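Local coordinates for protein tryparedoxin (Crithidia fasciculata, PDB 1O8X) that probably works as a thioredoxin-like oxidoreductase that exchanges dithiol and disulfide in trypanosomatid redox metabolism, here in a form lacking one cysteine of its redox disulfide, at residues Ile11-Arg16 with Trp86-Pro90; Leu4-Leu8 with Leu100-Phe104. The protein carries 1 engineered substitution. One frame throughout, in Å; residues are numbered along the deposited sequence.

In the fold
Both contacts fasten the N-terminal part of the chain within a thioredoxin fold, and they illustrate how neighbouring segments of one chain end can be held by two chemistries. Both are partly buried, apolar groups inside and charged or polar ones outside. Interaction 1 is sheet pairing: strand 13-16 joins strand 87-88 through backbone hydrogen bonds, with L14, L87 and V89 buried and the arginines reaching toward solvent. Interaction 2 has no direct hydrogen bond between its segments; the turn 4-8 rests on the end of helix 94-103 through aromatic rings and a leucine methyl, and a water ties its polar margin. Interaction 1 is nested within the loop that interaction 2 closes, and they meet where V89 CG2 lies 3.8 Å from L8 CD2.

Interaction 1 (Ile11-Arg16 with Trp86-Pro90); sequences IEKLRR and WLAVP
Segments I11-R16 and W86-P90 run roughly antiparallel, their end-to-end directions 135° apart, and strand 13-16 meets strand 87-88, pairing soundly at R15 with A88. The register makes these two an antiparallel hydrogen-bonded pair with CA atoms 4.9 Å apart. Two hydrogen bonds close it: R15 N to A88 O at 2.8 Å, and A88 N to R15 O at 3.0 Å. R15 O also receives a CA-H...O contact from L87 CA at 3.1 Å. L14 (m, t) points sideways, its CB 3.5 Å from A88 O, its CD1 3.9 Å from L87 CD1 and its CD2 4.2 Å from V89 CG2. Beyond the paired residues, I11 CD1 approaches V89 CG1 at 4.2 Å. R15 and A88 project to one face, their CB atoms 4.2 Å apart; R15, with chi1 to chi3 all m, folds its CD to 4.0 Å from P90 CG, and its guanidinium forms a salt bridge with E20. On the face that L87 shares with R16, R16 CB lies 3.6 Å from L87 CD2. L14 and L87 also bond through their backbones to V21 and to V65 and F67, respectively, so each strand has a neighbour on its other side. Such a pairing joins an N-terminal beta hairpin, 13-16 with 19-22, to the parallel strands of the central mixed sheet in a thioredoxin fold.

Interaction 2 (Leu4-Leu8 with Leu100-Phe104); sequences LDKYL and LSKHF
In this thioredoxin fold, a short N-terminal turn packs against the C-terminal end of helix 94-103, with an aromatic cluster of Y7, H103 and F104 between them. Residues 4-7 have helical backbone angles, and L4 O accepts from both Y7 N (2.9 Å) and L8 N (2.8 Å); the nearest CA atoms across the contact are those of Y7 and L100, 6.2 Å apart. K6 extends along its side chain (all t) until CE is 4.0 Å from H103 NE2. Y7 (chi1 m, chi2 123°) supplies most of this segment's share of the contact: CD2 meets L100 CD1 at 3.6 Å and CE2 meets F104 CZ at 3.6 Å. The Y7 and F104 rings, centroids 5.4 Å apart, have planes at 30° but barely overlap; H103 (chi1 t) lies obliquely, centroid 5.7 Å from that of Y7 and planes at 56°. Strands 111-116 and 122-124 underlie Y7 and F104, and Y7 OH hydrogen-bonds to G120 O. L8 turns out of the helical conformation and packs on V89. On the helix, F104 N bonds to L100 O at 3.0 Å. A water bridges the polar margin, 2.9 Å from Y7 OH and 2.8 Å from H103 NE2, with a weak 3.4 Å bond from K6 NZ.

Interaction 1 (Ile11-Arg16 with Trp86-Pro90)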
ATOM      1  N   ILE A  11      -4.948  13.998   5.053  1.00 35.30           N
ATOM      2  CA  ILE A  11      -4.634  13.799   3.646  1.00 34.97           C
ATOM      3  C   ILE A  11      -5.930  13.484   2.908  1.00 34.24           C
ATOM      4  O   ILE A  11      -6.541  12.436   3.124  1.00 35.06           O
ATOM      5  CB  ILE A  11      -3.565  12.691   3.450  1.00 35.16           C
ATOM      6  CG1 ILE A  11      -2.223  13.121   4.061  1.00 35.68           C
ATOM      7  CG2 ILE A  11      -3.398  12.363   1.966  1.00 35.29           C
ATOM      8  CD1 ILE A  11      -1.214  11.986   4.226  1.00 36.35           C
ATOM      9  N   GLU A  12      -6.351  14.402   2.046  1.00 33.10           N
ATOM     10  CA  GLU A  12      -7.628  14.280   1.354  1.00 31.71           C
ATOM     11  C   GLU A  12      -7.501  13.626  -0.015  1.00 29.96           C
ATOM     12  O   GLU A  12      -8.479  13.122  -0.555  1.00 28.82           O
ATOM     13  CB  GLU A  12      -8.266  15.660   1.196  1.00 32.49           C
ATOM     14  CG  GLU A  12      -8.960  16.182   2.445  1.00 34.54           C
ATOM     15  CD  GLU A  12     -10.037  17.201   2.118  1.00 36.90           C
ATOM     16  OE1 GLU A  12      -9.783  18.092   1.278  1.00 37.76           O
ATOM     17  OE2 GLU A  12     -11.145  17.116   2.699  1.00 39.14           O
ATOM     18  N   LYS A  13      -6.297  13.656  -0.577  1.00 28.48           N
ATOM     19  CA  LYS A  13      -6.069  13.148  -1.927  1.00 27.20           C
ATOM     20  C   LYS A  13      -4.849  12.250  -1.989  1.00 25.36           C
ATOM     21  O   LYS A  13      -3.866  12.479  -1.289  1.00 25.59           O
ATOM     22  CB  LYS A  13      -5.902  14.295  -2.925  1.00 28.05           C
ATOM     23  CG  LYS A  13      -7.130  15.181  -3.076  1.00 30.35           C
ATOM     24  CD  LYS A  13      -7.273  15.696  -4.495  1.00 34.38           C
ATOM     25  CE  LYS A  13      -8.528  16.534  -4.640  1.00 36.17           C
ATOM     26  NZ  LYS A  13      -8.483  17.781  -3.809  1.00 37.75           N
ATOM     27  N   LEU A  14      -4.929  11.239  -2.844  1.00 22.90           N
ATOM     28  CA  LEU A  14      -3.805  10.344  -3.104  1.00 20.80           C
ATOM     29  C   LEU A  14      -3.497  10.375  -4.583  1.00 20.40           C
ATOM     30  O   LEU A  14      -4.386  10.646  -5.400  1.00 20.38           O
ATOM     31  CB  LEU A  14      -4.138   8.908  -2.689  1.00 20.12           C
ATOM     32  CG  LEU A  14      -4.469   8.665  -1.221  1.00 19.54           C
ATOM     33  CD1 LEU A  14      -5.007   7.245  -1.076  1.00 20.50           C
ATOM     34  CD2 LEU A  14      -3.229   8.871  -0.365  1.00 20.07           C
ATOM     35  N   ARG A  15      -2.245  10.103  -4.936  1.00 19.79           N
ATOM     36  CA  ARG A  15      -1.836  10.067  -6.339  1.00 20.48           C
ATOM     37  C   ARG A  15      -2.379   8.821  -7.030  1.00 19.92           C
ATOM     38  O   ARG A  15      -2.390   7.743  -6.434  1.00 19.38           O
ATOM     39  CB  ARG A  15      -0.310  10.071  -6.457  1.00 20.57           C
ATOM     40  CG  ARG A  15       0.424  11.222  -5.758  1.00 24.21           C
ATOM     41  CD  ARG A  15      -0.095  12.617  -6.094  1.00 28.03           C
ATOM     42  NE  ARG A  15      -0.057  12.887  -7.533  1.00 31.50           N
ATOM     43  CZ  ARG A  15      -0.288  14.081  -8.080  1.00 34.11           C
ATOM     44  NH1 ARG A  15      -0.576  15.129  -7.314  1.00 35.86           N
ATOM     45  NH2 ARG A  15      -0.231  14.230  -9.396  1.00 35.87           N
ATOM     46  N   ARG A  16      -2.812   8.974  -8.282  1.00 20.76           N
ATOM     47  CA  ARG A  16      -3.145   7.849  -9.158  1.00 21.76           C
ATOM     48  C   ARG A  16      -2.706   8.227 -10.564  1.00 22.53           C
ATOM     49  O   ARG A  16      -3.158   9.242 -11.111  1.00 23.84           O
ATOM     50  CB  ARG A  16      -4.648   7.521  -9.132  1.00 22.57           C
ATOM     51  CG  ARG A  16      -5.054   6.300  -9.979  1.00 24.39           C
ATOM     52  CD  ARG A  16      -6.561   6.083 -10.124  1.00 28.14           C
ATOM     53  NE  ARG A  16      -7.227   7.240 -10.728  1.00 31.04           N
ATOM     54  CZ  ARG A  16      -8.534   7.332 -10.950  1.00 32.45           C
ATOM     55  NH1 ARG A  16      -9.350   6.337 -10.628  1.00 33.89           N
ATOM     56  NH2 ARG A  16      -9.030   8.437 -11.488  1.00 33.70           N
ATOM     57  N   TRP A  86      -1.527   1.341  -8.913  1.00 14.65           N
ATOM     58  CA  TRP A  86      -2.404   1.680  -7.787  1.00 13.62           C
ATOM     59  C   TRP A  86      -2.179   3.124  -7.318  1.00 13.80           C
ATOM     60  O   TRP A  86      -1.857   4.002  -8.135  1.00 15.40           O
ATOM     61  CB  TRP A  86      -2.221   0.642  -6.659  1.00 13.32           C
ATOM     62  CG  TRP A  86      -0.770   0.316  -6.365  1.00 11.92           C
ATOM     63  CD1 TRP A  86       0.186   1.181  -5.888  1.00 12.08           C
ATOM     64  CD2 TRP A  86      -0.112  -0.929  -6.574  1.00 11.63           C
ATOM     65  NE1 TRP A  86       1.389   0.531  -5.770  1.00 12.25           N
ATOM     66  CE2 TRP A  86       1.239  -0.766  -6.191  1.00 11.89           C
ATOM     67  CE3 TRP A  86      -0.530  -2.189  -7.021  1.00 12.36           C
ATOM     68  CZ2 TRP A  86       2.168  -1.807  -6.279  1.00 12.34           C
ATOM     69  CZ3 TRP A  86       0.382  -3.208  -7.102  1.00 12.61           C
ATOM     70  CH2 TRP A  86       1.722  -3.018  -6.739  1.00 12.60           C
ATOM     71  N   LEU A  87      -2.386   3.387  -6.026  1.00 13.37           N
ATOM     72  CA  LEU A  87      -2.323   4.759  -5.510  1.00 13.99           C
ATOM     73  C   LEU A  87      -1.036   5.009  -4.744  1.00 13.66           C
ATOM     74  O   LEU A  87      -0.315   4.065  -4.428  1.00 13.39           O
ATOM     75  CB  LEU A  87      -3.519   5.042  -4.600  1.00 14.67           C
ATOM     76  CG  LEU A  87      -4.893   4.627  -5.108  1.00 15.67           C
ATOM     77  CD1 LEU A  87      -5.970   5.011  -4.101  1.00 16.63           C
ATOM     78  CD2 LEU A  87      -5.171   5.250  -6.451  1.00 17.75           C
ATOM     79  N   ALA A  88      -0.770   6.273  -4.418  1.00 14.59           N
ATOM     80  CA  ALA A  88       0.379   6.624  -3.593  1.00 15.31           C
ATOM     81  C   ALA A  88       0.096   7.801  -2.693  1.00 16.47           C
ATOM     82  O   ALA A  88      -0.614   8.735  -3.079  1.00 17.06           O
ATOM     83  CB  ALA A  88       1.594   6.941  -4.463  1.00 16.12           C
ATOM     84  N   VAL A  89       0.667   7.762  -1.495  1.00 16.60           N
ATOM     85  CA  VAL A  89       0.729   8.972  -0.664  1.00 17.75           C
ATOM     86  C   VAL A  89       1.654   9.934  -1.398  1.00 19.28           C
ATOM     87  O   VAL A  89       2.738   9.542  -1.822  1.00 18.46           O
ATOM     88  CB  VAL A  89       1.285   8.682   0.754  1.00 17.68           C
ATOM     89  CG1 VAL A  89       1.403   9.979   1.563  1.00 18.24           C
ATOM     90  CG2 VAL A  89       0.401   7.671   1.485  1.00 17.88           C
ATOM     91  N   PRO A  90       1.237  11.189  -1.583  1.00 20.66           N
ATOM     92  CA  PRO A  90       2.089  12.128  -2.308  1.00 21.95           C
ATOM     93  C   PRO A  90       3.443  12.295  -1.624  1.00 22.41           C
ATOM     94  O   PRO A  90       3.511  12.241  -0.394  1.00 22.82           O
ATOM     95  CB  PRO A  90       1.286  13.437  -2.275  1.00 22.19           C
ATOM     96  CG  PRO A  90      -0.138  13.008  -2.092  1.00 21.60           C
ATOM     97  CD  PRO A  90      -0.042  11.805  -1.182  1.00 21.10           C
TER

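Interaction 2 (Leu4-Leu8 with Leu100-Phe104)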
ATOM      1  N   LEU A   4      -9.521   5.802   7.879  1.00 36.08           N
ATOM      2  CA  LEU A   4      -8.181   6.097   7.367  1.00 36.14           C
ATOM      3  C   LEU A   4      -7.533   7.368   7.915  1.00 36.71           C
ATOM      4  O   LEU A   4      -6.317   7.544   7.791  1.00 36.77           O
ATOM      5  CB  LEU A   4      -8.181   6.142   5.839  1.00 35.61           C
ATOM      6  CG  LEU A   4      -8.460   4.834   5.096  1.00 34.19           C
ATOM      7  CD1 LEU A   4      -8.439   5.089   3.605  1.00 33.18           C
ATOM      8  CD2 LEU A   4      -7.464   3.726   5.474  1.00 33.03           C
ATOM      9  N   ASP A   5      -8.338   8.251   8.508  1.00 37.23           N
ATOM     10  CA  ASP A   5      -7.814   9.479   9.108  1.00 37.64           C
ATOM     11  C   ASP A   5      -6.745   9.200  10.166  1.00 36.92           C
ATOM     12  O   ASP A   5      -5.798   9.970  10.317  1.00 37.31           O
ATOM     13  CB  ASP A   5      -8.941  10.329   9.695  1.00 38.63           C
ATOM     14  CG  ASP A   5      -8.638  11.821   9.639  1.00 40.73           C
ATOM     15  OD1 ASP A   5      -7.890  12.259   8.734  1.00 42.79           O
ATOM     16  OD2 ASP A   5      -9.103  12.638  10.461  1.00 43.33           O
ATOM     17  N   LYS A   6      -6.903   8.091  10.881  1.00 35.85           N
ATOM     18  CA  LYS A   6      -5.917   7.613  11.846  1.00 34.80           C
ATOM     19  C   LYS A   6      -4.521   7.445  11.220  1.00 33.54           C
ATOM     20  O   LYS A   6      -3.505   7.804  11.824  1.00 33.56           O
ATOM     21  CB  LYS A   6      -6.398   6.279  12.422  1.00 35.15           C
ATOM     22  CG  LYS A   6      -5.672   5.816  13.659  1.00 36.21           C
ATOM     23  CD  LYS A   6      -6.015   4.370  13.965  1.00 37.79           C
ATOM     24  CE  LYS A   6      -5.035   3.788  14.964  1.00 39.29           C
ATOM     25  NZ  LYS A   6      -5.649   2.691  15.753  1.00 40.49           N
ATOM     26  N   TYR A   7      -4.489   6.900  10.004  1.00 31.94           N
ATOM     27  CA  TYR A   7      -3.241   6.538   9.336  1.00 30.27           C
ATOM     28  C   TYR A   7      -2.704   7.630   8.444  1.00 30.79           C
ATOM     29  O   TYR A   7      -1.492   7.780   8.300  1.00 30.66           O
ATOM     30  CB  TYR A   7      -3.467   5.281   8.503  1.00 28.57           C
ATOM     31  CG  TYR A   7      -3.944   4.135   9.343  1.00 24.02           C
ATOM     32  CD1 TYR A   7      -5.138   3.492   9.063  1.00 20.31           C
ATOM     33  CD2 TYR A   7      -3.207   3.711  10.444  1.00 22.01           C
ATOM     34  CE1 TYR A   7      -5.582   2.442   9.845  1.00 18.68           C
ATOM     35  CE2 TYR A   7      -3.634   2.670  11.222  1.00 20.71           C
ATOM     36  CZ  TYR A   7      -4.825   2.044  10.934  1.00 18.46           C
ATOM     37  OH  TYR A   7      -5.217   0.999  11.732  1.00 18.77           O
ATOM     38  N   LEU A   8      -3.630   8.373   7.846  1.00 31.52           N
ATOM     39  CA  LEU A   8      -3.324   9.465   6.933  1.00 32.48           C
ATOM     40  C   LEU A   8      -4.067  10.717   7.400  1.00 33.22           C
ATOM     41  O   LEU A   8      -5.039  11.132   6.758  1.00 33.19           O
ATOM     42  CB  LEU A   8      -3.749   9.104   5.501  1.00 32.45           C
ATOM     43  CG  LEU A   8      -3.324   7.754   4.906  1.00 32.68           C
ATOM     44  CD1 LEU A   8      -4.189   7.395   3.705  1.00 32.94           C
ATOM     45  CD2 LEU A   8      -1.854   7.772   4.524  1.00 32.92           C
ATOM     46  N   LEU A 100       3.581   6.646   9.889  1.00 17.32           N
ATOM     47  CA  LEU A 100       2.835   5.409   9.665  1.00 16.27           C
ATOM     48  C   LEU A 100       3.746   4.177   9.761  1.00 15.18           C
ATOM     49  O   LEU A 100       3.363   3.144  10.337  1.00 15.00           O
ATOM     50  CB  LEU A 100       2.155   5.473   8.301  1.00 16.71           C
ATOM     51  CG  LEU A 100       1.165   4.353   8.005  1.00 17.07           C
ATOM     52  CD1 LEU A 100       0.066   4.263   9.064  1.00 19.64           C
ATOM     53  CD2 LEU A 100       0.554   4.533   6.626  1.00 18.36           C
ATOM     54  N   SER A 101       4.957   4.299   9.214  1.00 15.00           N
ATOM     55  CA  SER A 101       5.958   3.244   9.304  1.00 14.92           C
ATOM     56  C   SER A 101       6.268   2.940  10.764  1.00 14.71           C
ATOM     57  O   SER A 101       6.361   1.784  11.157  1.00 15.00           O
ATOM     58  CB  SER A 101       7.232   3.669   8.578  1.00 15.06           C
ATOM     59  OG  SER A 101       6.983   3.874   7.200  1.00 15.06           O
ATOM     60  N   LYS A 102       6.392   3.985  11.577  1.00 14.42           N
ATOM     61  CA  LYS A 102       6.608   3.795  13.001  1.00 14.88           C
ATOM     62  C   LYS A 102       5.389   3.152  13.666  1.00 14.95           C
ATOM     63  O   LYS A 102       5.531   2.207  14.434  1.00 14.94           O
ATOM     64  CB  LYS A 102       6.974   5.128  13.681  1.00 15.54           C
ATOM     65  CG  LYS A 102       7.045   5.018  15.188  1.00 16.19           C
ATOM     66  CD  LYS A 102       7.547   6.281  15.862  1.00 17.24           C
ATOM     67  CE  LYS A 102       7.622   6.043  17.354  1.00 17.09           C
ATOM     68  NZ  LYS A 102       8.167   7.212  18.107  1.00 19.42           N
ATOM     69  N   HIS A 103       4.196   3.641  13.340  1.00 14.90           N
ATOM     70  CA  HIS A 103       2.972   3.116  13.943  1.00 15.40           C
ATOM     71  C   HIS A 103       2.842   1.603  13.751  1.00 15.06           C
ATOM     72  O   HIS A 103       2.462   0.882  14.690  1.00 15.70           O
ATOM     73  CB  HIS A 103       1.749   3.814  13.363  1.00 15.97           C
ATOM     74  CG  HIS A 103       0.453   3.268  13.879  1.00 17.41           C
ATOM     75  ND1 HIS A 103      -0.016   3.518  15.152  1.00 20.26           N
ATOM     76  CD2 HIS A 103      -0.447   2.437  13.303  1.00 18.58           C
ATOM     77  CE1 HIS A 103      -1.166   2.891  15.325  1.00 21.12           C
ATOM     78  NE2 HIS A 103      -1.448   2.224  14.220  1.00 20.29           N
ATOM     79  N   PHE A 104       3.167   1.120  12.549  1.00 14.59           N
ATOM     80  CA  PHE A 104       3.107  -0.311  12.250  1.00 14.91           C
ATOM     81  C   PHE A 104       4.390  -1.071  12.484  1.00 15.09           C
ATOM     82  O   PHE A 104       4.494  -2.233  12.108  1.00 16.41           O
ATOM     83  CB  PHE A 104       2.638  -0.496  10.810  1.00 14.82           C
ATOM     84  CG  PHE A 104       1.164  -0.406  10.682  1.00 16.20           C
ATOM     85  CD1 PHE A 104       0.570   0.558   9.882  1.00 17.03           C
ATOM     86  CD2 PHE A 104       0.357  -1.291  11.413  1.00 17.73           C
ATOM     87  CE1 PHE A 104      -0.861   0.626   9.807  1.00 18.40           C
ATOM     88  CE2 PHE A 104      -1.009  -1.241  11.336  1.00 18.07           C
ATOM     89  CZ  PHE A 104      -1.617  -0.275  10.545  1.00 18.40           C
TER
HETATM   90  O   HOH W   1      -3.621   0.540  14.101  1.00 23.22           O